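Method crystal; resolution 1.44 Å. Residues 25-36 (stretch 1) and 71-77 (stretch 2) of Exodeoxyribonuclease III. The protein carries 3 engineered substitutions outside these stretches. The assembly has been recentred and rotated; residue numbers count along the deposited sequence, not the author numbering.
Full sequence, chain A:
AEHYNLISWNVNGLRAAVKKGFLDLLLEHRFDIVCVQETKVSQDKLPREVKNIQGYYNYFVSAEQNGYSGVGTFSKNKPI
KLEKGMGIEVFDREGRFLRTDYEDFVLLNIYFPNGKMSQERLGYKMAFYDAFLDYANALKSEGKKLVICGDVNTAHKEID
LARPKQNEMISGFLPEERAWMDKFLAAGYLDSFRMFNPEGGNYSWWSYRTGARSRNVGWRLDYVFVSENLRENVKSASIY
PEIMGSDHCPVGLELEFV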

# COMPACT_ATOMS: atom_id res chain seq x y z
N LEU A 25 -3.10 17.11 0.65
CA LEU A 25 -2.15 16.27 1.35
C LEU A 25 -0.78 16.38 0.69
O LEU A 25 0.24 16.51 1.35
N LEU A 26 -0.76 16.33 -0.63
CA LEU A 26 0.52 16.37 -1.32
C LEU A 26 1.16 17.73 -1.23
O LEU A 26 2.35 17.83 -0.84
N LEU A 27 0.42 18.80 -1.53
CA LEU A 27 1.00 20.13 -1.64
C LEU A 27 1.40 20.75 -0.28
O LEU A 27 2.09 21.76 -0.26
N GLU A 28 0.97 20.12 0.81
CA GLU A 28 1.38 20.55 2.13
C GLU A 28 2.88 20.27 2.36
O GLU A 28 3.52 20.88 3.23
N HIS A 29 3.42 19.33 1.61
CA HIS A 29 4.86 18.97 1.72
C HIS A 29 5.23 18.32 3.06
O HIS A 29 6.40 18.28 3.43
N ARG A 30 4.22 17.87 3.79
CA ARG A 30 4.44 17.23 5.07
C ARG A 30 5.21 15.91 4.90
O ARG A 30 6.03 15.54 5.78
N PHE A 31 5.03 15.20 3.78
CA PHE A 31 5.57 13.84 3.63
C PHE A 31 6.69 13.81 2.60
O PHE A 31 6.60 14.44 1.54
N ASP A 32 7.75 13.07 2.92
CA ASP A 32 8.85 12.89 1.98
C ASP A 32 8.47 11.98 0.81
O ASP A 32 8.98 12.16 -0.28
N ILE A 33 7.62 11.02 1.08
CA ILE A 33 7.13 10.09 0.07
C ILE A 33 5.67 9.92 0.24
O ILE A 33 5.20 9.74 1.37
N VAL A 34 4.93 10.04 -0.86
CA VAL A 34 3.46 9.82 -0.85
C VAL A 34 3.19 8.74 -1.91
O VAL A 34 3.47 8.96 -3.10
N CYS A 35 2.68 7.63 -1.45
CA CYS A 35 2.31 6.51 -2.34
C CYS A 35 0.80 6.46 -2.45
O CYS A 35 0.11 6.47 -1.41
N VAL A 36 0.28 6.30 -3.66
CA VAL A 36 -1.17 6.14 -3.88
C VAL A 36 -1.40 4.82 -4.59
O VAL A 36 -0.61 4.38 -5.47
N VAL A 71 -0.99 2.53 -9.74
CA VAL A 71 -0.34 3.05 -8.52
C VAL A 71 0.64 4.16 -8.87
O VAL A 71 1.08 4.26 -10.03
N GLY A 72 0.95 5.03 -7.90
CA GLY A 72 1.92 6.09 -8.16
C GLY A 72 2.67 6.42 -6.88
O GLY A 72 2.17 6.20 -5.76
N THR A 73 3.86 6.95 -7.07
CA THR A 73 4.74 7.36 -5.97
C THR A 73 5.25 8.74 -6.26
O THR A 73 5.79 9.03 -7.31
N PHE A 74 5.07 9.61 -5.27
CA PHE A 74 5.68 10.95 -5.22
C PHE A 74 6.80 10.98 -4.21
O PHE A 74 6.64 10.46 -3.11
N SER A 75 7.92 11.62 -4.53
CA SER A 75 8.98 11.74 -3.53
C SER A 75 9.72 13.02 -3.73
O SER A 75 9.99 13.50 -4.84
N LYS A 76 10.16 13.58 -2.60
CA LYS A 76 10.97 14.79 -2.66
C LYS A 76 12.35 14.51 -3.28
O LYS A 76 12.88 15.38 -3.98
N ASN A 77 12.89 13.33 -3.01
CA ASN A 77 14.18 12.91 -3.59
C ASN A 77 13.96 12.07 -4.86
O ASN A 77 13.00 11.30 -4.93

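The apolar centre of this contact is the ring of F74, which stands on the same face of the antiparallel sheet as V34 and V36. With chi1 at m (-60°) and chi2 at 83°, the phenyl group reaches the helix that precedes strand 33-36. There L26, whose CB points toward stretch 2 (chi1 t, chi2 p), lays its methyl CD2 over one face of the ring, 3.4 Å from F74 CE2. This is a CH-pi contact, and an apolar branched chain suits it, offering a methyl with no polar group to satisfy. The valines are compact apolar groups beside the buried ring: V34 (t) has its CB 4.1 Å from F74 CB, while V36 (m) brings CG2 to the ring edge, 4.5 Å from F74 CE1. The partner of V36 is G72, which adds no side chain to this face; an ideal CB on G72 would lie 3.6 Å from V36 CG2.

The opposite face carries I33, C35, T73 and S75, a mixture of apolar and small polar side chains. I33 (m, t) covers apolar carbons, with CG1 4.0 Å from S75 CB and CG2 4.0 Å from T73 CG2. C35 SG and T73 OG1, both m, lie 3.6 Å apart. The buried hydroxyls are satisfied: T73 OG1 elsewhere in the structure, S75 OG (p) by turning forward to donate to N77 O at 2.7 Å.

At the polar edge lies K76, m at chi1 and t thereafter. Its extended methylenes pass along stretch 1, CE lying 3.4 Å from F31 O, and NZ donates to H29 O at 2.8 Å, where H29 adopts positive phi. NZ also donates to water 1 (2.9 Å), which bonds ND1 of H29 (m) at 2.8 Å, and to water 3 (2.8 Å), which donates to OD1 of D32 (m) at 2.7 Å. Water 3 thus links opposite charges whose atoms, D32 OD1 and K76 NZ, remain 4.5 Å apart, beyond a salt bridge.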

# COMPACT_ATOMS: atom_id res chain seq x y z
CB LEU A 25 -2.63 14.83 1.34
CG LEU A 25 -1.82 13.74 2.00
CD1 LEU A 25 -2.74 12.56 2.40
CD2 LEU A 25 -0.78 13.30 1.03
CB LEU A 26 0.28 15.95 -2.79
CG LEU A 26 1.53 15.83 -3.64
CD1 LEU A 26 2.57 14.85 -3.09
CD2 LEU A 26 1.07 15.44 -5.06
CB LEU A 27 0.02 21.08 -2.32
CG LEU A 27 -0.28 20.74 -3.78
CD1 LEU A 27 -1.19 21.78 -4.34
CD2 LEU A 27 0.99 20.66 -4.59
CB GLU A 28 0.53 19.81 3.18
CG GLU A 28 0.70 20.36 4.59
CD GLU A 28 -0.22 19.66 5.57
OE1 GLU A 28 -0.41 18.43 5.49
OE2 GLU A 28 -0.74 20.41 6.42
CB HIS A 29 5.73 20.19 1.44
CG HIS A 29 5.96 20.38 -0.02
ND1 HIS A 29 7.17 20.05 -0.60
CD2 HIS A 29 5.14 20.75 -1.02
CE1 HIS A 29 7.09 20.27 -1.90
NE2 HIS A 29 5.86 20.69 -2.18
CB ARG A 30 3.06 16.97 5.72
CG ARG A 30 3.10 16.47 7.16
CD ARG A 30 1.68 16.54 7.78
NE ARG A 30 1.80 16.04 9.15
CZ ARG A 30 0.94 16.33 10.13
NH1 ARG A 30 -0.14 17.04 9.89
NH2 ARG A 30 1.16 15.87 11.36
CB PHE A 31 4.43 12.88 3.27
CG PHE A 31 3.45 12.78 4.39
CD1 PHE A 31 3.76 12.00 5.50
CD2 PHE A 31 2.29 13.54 4.40
CE1 PHE A 31 2.90 11.93 6.61
CE2 PHE A 31 1.43 13.47 5.53
CZ PHE A 31 1.74 12.67 6.62
CB ASP A 32 10.07 12.30 2.69
CG ASP A 32 10.57 13.23 3.78
OD1 ASP A 32 11.22 14.22 3.44
OD2 ASP A 32 10.27 13.00 4.96
CB ILE A 33 7.86 8.73 0.18
CG1 ILE A 33 9.38 8.91 0.06
CG2 ILE A 33 7.31 7.75 -0.88
CD1 ILE A 33 10.16 7.58 0.32
CB VAL A 34 2.72 11.11 -1.23
CG1 VAL A 34 1.18 10.87 -1.30
CG2 VAL A 34 3.03 12.25 -0.24
CB CYS A 35 2.84 5.16 -1.82
SG CYS A 35 4.64 5.05 -1.90
CB VAL A 36 -1.79 7.33 -4.64
CG1 VAL A 36 -1.76 8.60 -3.76
CG2 VAL A 36 -1.15 7.56 -6.00
CB VAL A 71 0.43 1.96 -7.72
CG1 VAL A 71 -0.48 0.83 -7.29
CG2 VAL A 71 1.63 1.40 -8.49
CB THR A 73 5.92 6.39 -5.85
OG1 THR A 73 5.40 5.13 -5.46
CG2 THR A 73 6.95 6.86 -4.80
CB PHE A 74 4.64 11.99 -4.77
CG PHE A 74 3.45 12.10 -5.66
CD1 PHE A 74 2.37 11.20 -5.51
CD2 PHE A 74 3.37 13.12 -6.59
CE1 PHE A 74 1.22 11.34 -6.32
CE2 PHE A 74 2.25 13.25 -7.41
CZ PHE A 74 1.18 12.35 -7.25
CB SER A 75 9.95 10.52 -3.52
OG SER A 75 10.52 10.31 -4.78
CB LYS A 76 11.15 15.40 -1.24
CG LYS A 76 9.83 15.88 -0.66
CD LYS A 76 10.05 16.66 0.65
CE LYS A 76 8.73 17.10 1.26
NZ LYS A 76 9.00 18.04 2.41
CB ASN A 77 14.98 12.10 -2.58
CG ASN A 77 15.51 12.96 -1.42
OD1 ASN A 77 15.68 14.16 -1.55
ND2 ASN A 77 15.76 12.31 -0.30
O HOH W 1 9.76 19.97 0.40
O HOH W 2 12.01 11.78 -0.64
O HOH W 3 10.65 16.71 4.29